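Protein SeqA (Vibrio cholerae, PDB 3SK7) negatively regulates DNA replication initiation, binding pairs of hemimethylated GATC sequences in the oriC region so that newly replicated origins do not fire again. Local coordinates at residues 25-30 against 93-98; 32-37 against 102-107. All blocks are in the same frame, centred on the assembly; numbering follows the deposited sequence.

Interaction 1. Residues 25-30 against 93-98; sequences DRFMLI and QMVEQV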
ATOM      1  N   ASP A  25      -1.398   7.999   6.188  1.00  7.03           N
ATOM      2  CA  ASP A  25      -2.438   8.303   5.233  1.00  7.35           C
ATOM      3  C   ASP A  25      -1.906   8.241   3.811  1.00  7.96           C
ATOM      4  O   ASP A  25      -2.604   7.810   2.904  1.00  8.60           O
ATOM      5  CB  ASP A  25      -3.049   9.662   5.515  1.00  9.92           C
ATOM      6  CG  ASP A  25      -3.737   9.704   6.874  1.00 11.96           C
ATOM      7  OD1 ASP A  25      -4.542   8.783   7.207  1.00 16.67           O
ATOM      8  OD2 ASP A  25      -3.439  10.644   7.602  1.00 20.32           O
ATOM      9  N   ARG A  26      -0.637   8.616   3.630  1.00  5.88           N
ATOM     10  CA  ARG A  26      -0.036   8.510   2.342  1.00  7.26           C
ATOM     11  C   ARG A  26       0.114   7.023   1.986  1.00  7.71           C
ATOM     12  O   ARG A  26      -0.197   6.606   0.867  1.00  7.15           O
ATOM     13  CB  ARG A  26       1.322   9.168   2.347  1.00  8.05           C
ATOM     14  CG  ARG A  26       1.236  10.668   2.529  1.00 10.28           C
ATOM     15  CD  ARG A  26       2.507  11.383   2.115  1.00 18.94           C
ATOM     16  NE  ARG A  26       3.584  11.160   3.060  1.00 23.50           N
ATOM     17  CZ  ARG A  26       3.838  11.953   4.097  1.00 25.93           C
ATOM     18  NH1 ARG A  26       3.073  12.996   4.332  1.00 27.22           N
ATOM     19  NH2 ARG A  26       4.846  11.703   4.920  1.00 29.12           N
ATOM     20  N   PHE A  27       0.586   6.238   2.956  1.00  6.10           N
ATOM     21  CA  PHE A  27       0.704   4.776   2.836  1.00  5.99           C
ATOM     22  C   PHE A  27      -0.635   4.182   2.408  1.00  7.85           C
ATOM     23  O   PHE A  27      -0.726   3.415   1.447  1.00  6.28           O
ATOM     24  CB  PHE A  27       1.174   4.229   4.176  1.00  8.37           C
ATOM     25  CG  PHE A  27       1.235   2.728   4.288  1.00  7.22           C
ATOM     26  CD1 PHE A  27       2.160   1.998   3.576  1.00  6.49           C
ATOM     27  CD2 PHE A  27       0.412   2.065   5.164  1.00  8.27           C
ATOM     28  CE1 PHE A  27       2.271   0.630   3.747  1.00  8.96           C
ATOM     29  CE2 PHE A  27       0.522   0.701   5.326  1.00 11.69           C
ATOM     30  CZ  PHE A  27       1.443  -0.010   4.609  1.00 10.13           C
ATOM     31  N   MET A  28      -1.683   4.522   3.144  1.00  7.00           N
ATOM     32  CA  MET A  28      -3.005   4.012   2.834  1.00  6.53           C
ATOM     33  C   MET A  28      -3.532   4.407   1.446  1.00  5.55           C
ATOM     34  O   MET A  28      -4.112   3.568   0.735  1.00  7.24           O
ATOM     35  CB  MET A  28      -4.007   4.417   3.913  1.00  6.55           C
ATOM     36  CG  MET A  28      -3.820   3.712   5.250  1.00 11.42           C
ATOM     37  SD  MET A  28      -3.915   1.933   5.076  1.00 18.71           S
ATOM     38  CE  MET A  28      -4.402   1.395   6.675  1.00 22.33           C
ATOM     39  N   LEU A  29      -3.330   5.679   1.069  1.00  5.77           N
ATOM     40  CA  LEU A  29      -3.807   6.123  -0.226  1.00  5.92           C
ATOM     41  C   LEU A  29      -3.019   5.461  -1.362  1.00  7.56           C
ATOM     42  O   LEU A  29      -3.574   5.124  -2.395  1.00  7.24           O
ATOM     43  CB  LEU A  29      -3.756   7.645  -0.328  1.00  6.93           C
ATOM     44  CG  LEU A  29      -4.277   8.269  -1.616  1.00  8.38           C
ATOM     45  CD1 LEU A  29      -5.668   7.766  -1.953  1.00  9.48           C
ATOM     46  CD2 LEU A  29      -4.272   9.781  -1.501  1.00 10.00           C
ATOM     47  N   ILE A  30      -1.733   5.262  -1.159  1.00  5.81           N
ATOM     48  CA  ILE A  30      -0.934   4.516  -2.130  1.00  6.26           C
ATOM     49  C   ILE A  30      -1.484   3.092  -2.330  1.00  3.80           C
ATOM     50  O   ILE A  30      -1.691   2.641  -3.478  1.00  5.51           O
ATOM     51  CB  ILE A  30       0.530   4.455  -1.690  1.00  5.61           C
ATOM     52  CG1 ILE A  30       1.226   5.786  -1.957  1.00  7.12           C
ATOM     53  CG2 ILE A  30       1.297   3.345  -2.422  1.00  7.17           C
ATOM     54  CD1 ILE A  30       2.514   5.990  -1.172  1.00  7.50           C
ATOM     55  N   GLN A  93       9.066  -0.501   2.671  1.00  9.28           N
ATOM     56  CA  GLN A  93       9.410  -1.849   2.225  1.00  9.24           C
ATOM     57  C   GLN A  93       8.199  -2.650   1.801  1.00  8.40           C
ATOM     58  O   GLN A  93       8.252  -3.431   0.859  1.00  9.79           O
ATOM     59  CB  GLN A  93      10.134  -2.605   3.352  1.00 14.05           C
ATOM     60  CG  GLN A  93      11.495  -2.024   3.672  1.00 22.49           C
ATOM     61  CD  GLN A  93      12.209  -2.752   4.809  1.00 32.68           C
ATOM     62  OE1 GLN A  93      11.573  -3.389   5.643  1.00 37.13           O
ATOM     63  NE2 GLN A  93      13.537  -2.671   4.829  1.00 37.96           N
ATOM     64  N   MET A  94       7.104  -2.472   2.515  1.00  7.65           N
ATOM     65  CA  MET A  94       5.862  -3.176   2.188  1.00  9.79           C
ATOM     66  C   MET A  94       5.328  -2.740   0.823  1.00  6.19           C
ATOM     67  O   MET A  94       4.913  -3.570  -0.001  1.00  8.64           O
ATOM     68  CB  MET A  94       4.819  -2.912   3.262  1.00 12.29           C
ATOM     69  CG  MET A  94       5.231  -3.451   4.630  1.00 14.15           C
ATOM     70  SD  MET A  94       4.265  -2.831   6.026  1.00 19.44           S
ATOM     71  CE  MET A  94       2.718  -3.541   5.536  1.00 11.71           C
ATOM     72  N   VAL A  95       5.331  -1.427   0.596  1.00  6.51           N
ATOM     73  CA  VAL A  95       4.855  -0.909  -0.681  1.00  6.13           C
ATOM     74  C   VAL A  95       5.771  -1.358  -1.839  1.00  6.91           C
ATOM     75  O   VAL A  95       5.301  -1.716  -2.915  1.00  7.87           O
ATOM     76  CB  VAL A  95       4.741   0.622  -0.650  1.00  7.03           C
ATOM     77  CG1 VAL A  95       4.592   1.185  -2.050  1.00  7.57           C
ATOM     78  CG2 VAL A  95       3.573   1.059   0.204  1.00  9.24           C
ATOM     79  N   GLU A  96       7.071  -1.345  -1.598  1.00  6.47           N
ATOM     80  CA  GLU A  96       7.988  -1.830  -2.604  1.00  7.68           C
ATOM     81  C   GLU A  96       7.718  -3.290  -2.963  1.00  8.86           C
ATOM     82  O   GLU A  96       7.666  -3.639  -4.136  1.00 10.03           O
ATOM     83  CB  GLU A  96       9.436  -1.689  -2.115  1.00 10.85           C
ATOM     84  CG  GLU A  96      10.457  -2.293  -3.068  1.00 13.47           C
ATOM     85  CD  GLU A  96      11.867  -2.222  -2.554  1.00 21.11           C
ATOM     86  OE1 GLU A  96      12.089  -2.175  -1.312  1.00 26.39           O
ATOM     87  OE2 GLU A  96      12.761  -2.242  -3.412  1.00 29.36           O
ATOM     88  N   GLN A  97       7.555  -4.138  -1.951  1.00  8.13           N
ATOM     89  CA  GLN A  97       7.297  -5.552  -2.185  0.61 10.76           C
ATOM     90  C   GLN A  97       6.059  -5.743  -3.045  1.00  9.31           C
ATOM     91  O   GLN A  97       6.048  -6.536  -4.046  1.00 10.90           O
ATOM     92  CB  GLN A  97       7.120  -6.297  -0.859  0.61 15.19           C
ATOM     93  CG  GLN A  97       8.416  -6.499  -0.094  0.61 22.94           C
ATOM     94  CD  GLN A  97       8.223  -6.890   1.366  0.61 30.37           C
ATOM     95  OE1 GLN A  97       7.151  -7.342   1.782  0.61 39.39           O
ATOM     96  NE2 GLN A  97       9.279  -6.714   2.157  0.61 29.80           N
ATOM     97  N   VAL A  98       5.000  -5.020  -2.696  1.00  6.11           N
ATOM     98  CA  VAL A  98       3.772  -5.112  -3.459  1.00  6.79           C
ATOM     99  C   VAL A  98       3.964  -4.638  -4.912  1.00  7.35           C
ATOM    100  O   VAL A  98       3.534  -5.308  -5.870  1.00  7.48           O
ATOM    101  CB  VAL A  98       2.661  -4.297  -2.784  1.00  7.54           C
ATOM    102  CG1 VAL A  98       1.451  -4.141  -3.686  1.00  8.52           C
ATOM    103  CG2 VAL A  98       2.238  -4.943  -1.457  1.00  8.94           C
TER

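Interaction 2. Residues 32-37 against 102-107; sequences STLHRI and MGFPSD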
ATOM      1  N   SER A  32      -4.553   1.992  -1.582  1.00  5.24           N
ATOM      2  CA  SER A  32      -5.878   2.076  -2.188  0.61  5.79           C
ATOM      3  C   SER A  32      -5.759   2.280  -3.685  1.00  5.09           C
ATOM      4  O   SER A  32      -6.549   1.728  -4.469  1.00  6.77           O
ATOM      5  CB  SER A  32      -6.685   3.237  -1.600  0.61  6.38           C
ATOM      6  OG  SER A  32      -7.020   3.035  -0.234  0.61  7.54           O
ATOM      7  N   THR A  33      -4.805   3.113  -4.074  1.00  6.32           N
ATOM      8  CA  THR A  33      -4.634   3.457  -5.481  1.00  5.43           C
ATOM      9  C   THR A  33      -4.119   2.265  -6.287  1.00  5.94           C
ATOM     10  O   THR A  33      -4.567   2.018  -7.406  1.00  5.57           O
ATOM     11  CB  THR A  33      -3.706   4.650  -5.648  1.00  5.77           C
ATOM     12  OG1 THR A  33      -4.266   5.796  -5.001  1.00  8.62           O
ATOM     13  CG2 THR A  33      -3.509   4.982  -7.123  1.00  7.78           C
ATOM     14  N   LEU A  34      -3.175   1.526  -5.713  1.00  6.51           N
ATOM     15  CA  LEU A  34      -2.654   0.334  -6.376  1.00  6.79           C
ATOM     16  C   LEU A  34      -3.772  -0.650  -6.628  1.00  5.20           C
ATOM     17  O   LEU A  34      -3.848  -1.271  -7.705  1.00  7.59           O
ATOM     18  CB  LEU A  34      -1.546  -0.311  -5.540  1.00  6.50           C
ATOM     19  CG  LEU A  34      -0.226   0.459  -5.524  1.00  6.88           C
ATOM     20  CD1 LEU A  34       0.653  -0.071  -4.429  1.00  5.27           C
ATOM     21  CD2 LEU A  34       0.497   0.364  -6.834  1.00  8.58           C
ATOM     22  N   HIS A  35      -4.645  -0.814  -5.639  1.00  6.07           N
ATOM     23  CA  HIS A  35      -5.785  -1.701  -5.814  1.00  6.54           C
ATOM     24  C   HIS A  35      -6.746  -1.215  -6.899  1.00  6.88           C
ATOM     25  O   HIS A  35      -7.261  -2.007  -7.688  1.00  9.37           O
ATOM     26  CB  HIS A  35      -6.521  -1.866  -4.491  1.00  8.04           C
ATOM     27  CG  HIS A  35      -7.770  -2.693  -4.576  1.00  8.13           C
ATOM     28  ND1 HIS A  35      -9.001  -2.144  -4.802  1.00  9.88           N
ATOM     29  CD2 HIS A  35      -7.946  -4.029  -4.456  1.00  9.26           C
ATOM     30  CE1 HIS A  35      -9.916  -3.117  -4.813  1.00 10.68           C
ATOM     31  NE2 HIS A  35      -9.298  -4.260  -4.604  1.00 13.01           N
ATOM     32  N   ARG A  36      -7.007   0.079  -6.918  1.00  6.92           N
ATOM     33  CA  ARG A  36      -7.848   0.675  -7.941  1.00 10.21           C
ATOM     34  C   ARG A  36      -7.298   0.438  -9.341  1.00 10.08           C
ATOM     35  O   ARG A  36      -8.053   0.122 -10.284  1.00 12.83           O
ATOM     36  CB  ARG A  36      -7.977   2.182  -7.694  1.00 10.88           C
ATOM     37  CG  ARG A  36      -8.850   2.874  -8.715  1.00 16.30           C
ATOM     38  CD  ARG A  36      -9.209   4.291  -8.294  1.00 20.54           C
ATOM     39  NE  ARG A  36      -8.051   5.167  -8.161  1.00 25.35           N
ATOM     40  CZ  ARG A  36      -7.382   5.704  -9.185  1.00 27.14           C
ATOM     41  NH1 ARG A  36      -6.342   6.507  -8.960  1.00 22.37           N
ATOM     42  NH2 ARG A  36      -7.738   5.428 -10.441  1.00 27.22           N
ATOM     43  N   ILE A  37      -5.982   0.598  -9.485  1.00  8.57           N
ATOM     44  CA  ILE A  37      -5.333   0.452 -10.784  1.00 10.27           C
ATOM     45  C   ILE A  37      -5.405  -0.961 -11.340  1.00 11.57           C
ATOM     46  O   ILE A  37      -5.600  -1.151 -12.546  1.00 15.15           O
ATOM     47  CB  ILE A  37      -3.831   0.887 -10.693  1.00 13.23           C
ATOM     48  CG1 ILE A  37      -3.742   2.395 -10.555  1.00 20.00           C
ATOM     49  CG2 ILE A  37      -3.048   0.400 -11.904  1.00 20.95           C
ATOM     50  CD1 ILE A  37      -2.361   2.841 -10.184  1.00 21.37           C
ATOM     51  N   MET A 102       3.656  -6.631  -8.460  1.00  8.38           N
ATOM     52  CA  MET A 102       2.678  -6.208  -9.452  1.00  7.35           C
ATOM     53  C   MET A 102       3.299  -5.842 -10.801  1.00  9.85           C
ATOM     54  O   MET A 102       2.580  -5.577 -11.758  1.00 12.25           O
ATOM     55  CB  MET A 102       1.881  -4.997  -8.932  1.00  6.96           C
ATOM     56  CG  MET A 102       0.910  -5.286  -7.792  1.00  7.71           C
ATOM     57  SD  MET A 102       0.031  -3.827  -7.208  1.00  8.60           S
ATOM     58  CE  MET A 102      -1.113  -3.517  -8.543  1.00  8.85           C
ATOM     59  N   GLY A 103       4.625  -5.789 -10.853  1.00  9.02           N
ATOM     60  CA  GLY A 103       5.338  -5.583 -12.108  1.00 10.47           C
ATOM     61  C   GLY A 103       5.771  -4.172 -12.434  1.00  7.81           C
ATOM     62  O   GLY A 103       6.160  -3.899 -13.583  1.00  9.83           O
ATOM     63  N   PHE A 104       5.716  -3.277 -11.448  1.00  7.41           N
ATOM     64  CA  PHE A 104       6.146  -1.919 -11.688  1.00  8.32           C
ATOM     65  C   PHE A 104       7.670  -1.841 -11.829  1.00 10.02           C
ATOM     66  O   PHE A 104       8.428  -2.570 -11.205  1.00 10.49           O
ATOM     67  CB  PHE A 104       5.705  -1.010 -10.545  1.00  7.13           C
ATOM     68  CG  PHE A 104       4.244  -0.696 -10.539  1.00  7.98           C
ATOM     69  CD1 PHE A 104       3.765   0.427 -11.184  1.00  6.24           C
ATOM     70  CD2 PHE A 104       3.349  -1.500  -9.861  1.00  7.79           C
ATOM     71  CE1 PHE A 104       2.417   0.733 -11.155  1.00  7.58           C
ATOM     72  CE2 PHE A 104       2.003  -1.198  -9.837  1.00  7.68           C
ATOM     73  CZ  PHE A 104       1.548  -0.069 -10.485  1.00  6.91           C
ATOM     74  N   PRO A 105       8.128  -0.932 -12.671  1.00  7.62           N
ATOM     75  CA  PRO A 105       9.555  -0.654 -12.791  1.00  9.21           C
ATOM     76  C   PRO A 105      10.074   0.114 -11.578  1.00  9.75           C
ATOM     77  O   PRO A 105       9.310   0.829 -10.910  1.00 10.52           O
ATOM     78  CB  PRO A 105       9.644   0.206 -14.046  1.00 11.58           C
ATOM     79  CG  PRO A 105       8.294   0.837 -14.151  1.00 14.49           C
ATOM     80  CD  PRO A 105       7.319  -0.171 -13.614  1.00  9.17           C
ATOM     81  N   SER A 106      11.359  -0.017 -11.307  1.00  8.90           N
ATOM     82  CA  SER A 106      11.918   0.460 -10.057  1.00  9.36           C
ATOM     83  C   SER A 106      11.863   1.957  -9.960  1.00 12.64           C
ATOM     84  O   SER A 106      11.813   2.504  -8.880  1.00 11.34           O
ATOM     85  CB  SER A 106      13.370  -0.009  -9.920  1.00 17.12           C
ATOM     86  OG  SER A 106      13.451  -1.402 -10.065  1.00 32.11           O
ATOM     87  N   ASP A 107      11.876   2.642 -11.089  1.00 11.12           N
ATOM     88  CA  ASP A 107      11.922   4.109 -11.084  1.00 11.31           C
ATOM     89  C   ASP A 107      10.715   4.725 -10.347  1.00  9.67           C
ATOM     90  O   ASP A 107      10.859   5.538  -9.412  1.00 11.17           O
ATOM     91  CB  ASP A 107      11.975   4.611 -12.526  1.00 13.56           C
ATOM     92  CG  ASP A 107      13.064   3.928 -13.344  1.00 18.66           C
ATOM     93  OD1 ASP A 107      14.218   4.405 -13.347  1.00 15.21           O
ATOM     94  OD2 ASP A 107      12.774   2.899 -13.995  1.00 17.88           O
TER

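Interaction 1. Residues 25-30 against 93-98
Phe-27 reaches from helix 23-37 to Val-95 and Met-94 on helix 88-101, and its ring takes part in two of the three touching pairs. Phe-27 CB is still remote, 5.6 Å from Val-95 CG2. With CG anti to the backbone N (chi1 175°), the ring swings into the space between the helices, and Phe-27 CG lies 5.0 Å from Val-95 CG2. Further along, Phe-27 CD1 is 3.8 Å from Val-95 CG2, and CE1 is about equally near the same methyl, which therefore sits against the CD1-CE1 bond. The Phe-27 and Val-95 side chains run antiparallel alongside one another. At the tip, Phe-27 CZ meets Met-94 CE at 3.9 Å, the methyl touching the rim of the ring close to the ring plane. Met-94 is bent at its last torsion, and its SD stands 5.3 Å from the Phe-27 ring centroid, 62° off the normal, an oblique Met-aromatic contact. Ile-30, nearly one turn on, adds a methyl contact: the Ile-30 and Val-95 side chains cross nearly at right angles, with Ile-30 CG2 4.0 Å from Val-95 CG1. All three touching pairs are carbon to carbon, no hydrogen bond joins the segments and all four residues are buried, so the contact rests on apolar packing. Val-82 of strand 81-82 touches both Phe-27 and Met-94, and Val-112 of helix 106-114 both Ile-30 and Val-95. The segment axes run almost parallel, 11° apart, and approach to 11.2 Å, a spacing spanned from one side by Phe-27 and Ile-30 and from the other by Met-94 and Val-95. Such a near-parallel helix pair belongs to the hydrophobic core of the largely helical SeqA C-terminal domain.

Interaction 2. Residues 32-37 against 102-107
Ile-37 N donates to Thr-33 O at 2.9 Å, closing the helical turn that contains Leu-34, the residue that meets Met-102 and Phe-104. Facing it is a helix-to-helix turn: Gly-103 has a positive phi of 97° and closes helix 88-101 with a Schellman motif, and Pro-105 takes the N-cap position of helix 106-114. The positive phi is a conformation that glycine adopts readily, having no side chain to crowd the preceding carbonyl. The turn thus places two buried side chains, Met-102 and Phe-104, on either side of Gly-103 in sequence, both with CB directed at helix 23-37. Met-102 comes in extended as far as its sulfur, and Met-102 SD lies 4.2 Å from Leu-34 CB. The final torsion then bends the chain (chi3 73°), bringing Met-102 CE to 3.6 Å from Leu-34 O, a methyl packed against a backbone carbonyl of the helix. Helix 39-47 completes the setting of the methionine through Ser-41, Phe-42 and Ala-45, and Met-99 of helix 88-101 touches both Leu-34 and Phe-104. No hydrogen bond crosses between the segments. The leucine branch instead finds the aromatic ring at a slant: Leu-34 CD2 is 3.7 Å from Phe-104 CE2 and 3.8 Å from Phe-104 CZ, so one methyl sits obliquely against the CE2-CZ side of the ring.

How the interactions relate
Both contacts use helix 23-37, interaction 1 on its earlier part and interaction 2 on its last turns, with centres about 10 Å apart. Along the chain the order is 25-30, 32-37, 93-98, 102-107, so the segments alternate: as helix 23-37 advances, its partner advances from helix 88-101 into the turn leading to helix 106-114, consistent with the near-parallel course of the first pair. Val-98 CG1 lies 4.2 Å from Leu-34 CD1, so the two contacts adjoin. Together they join helix 23-37, the third helix of the chain, to the last two.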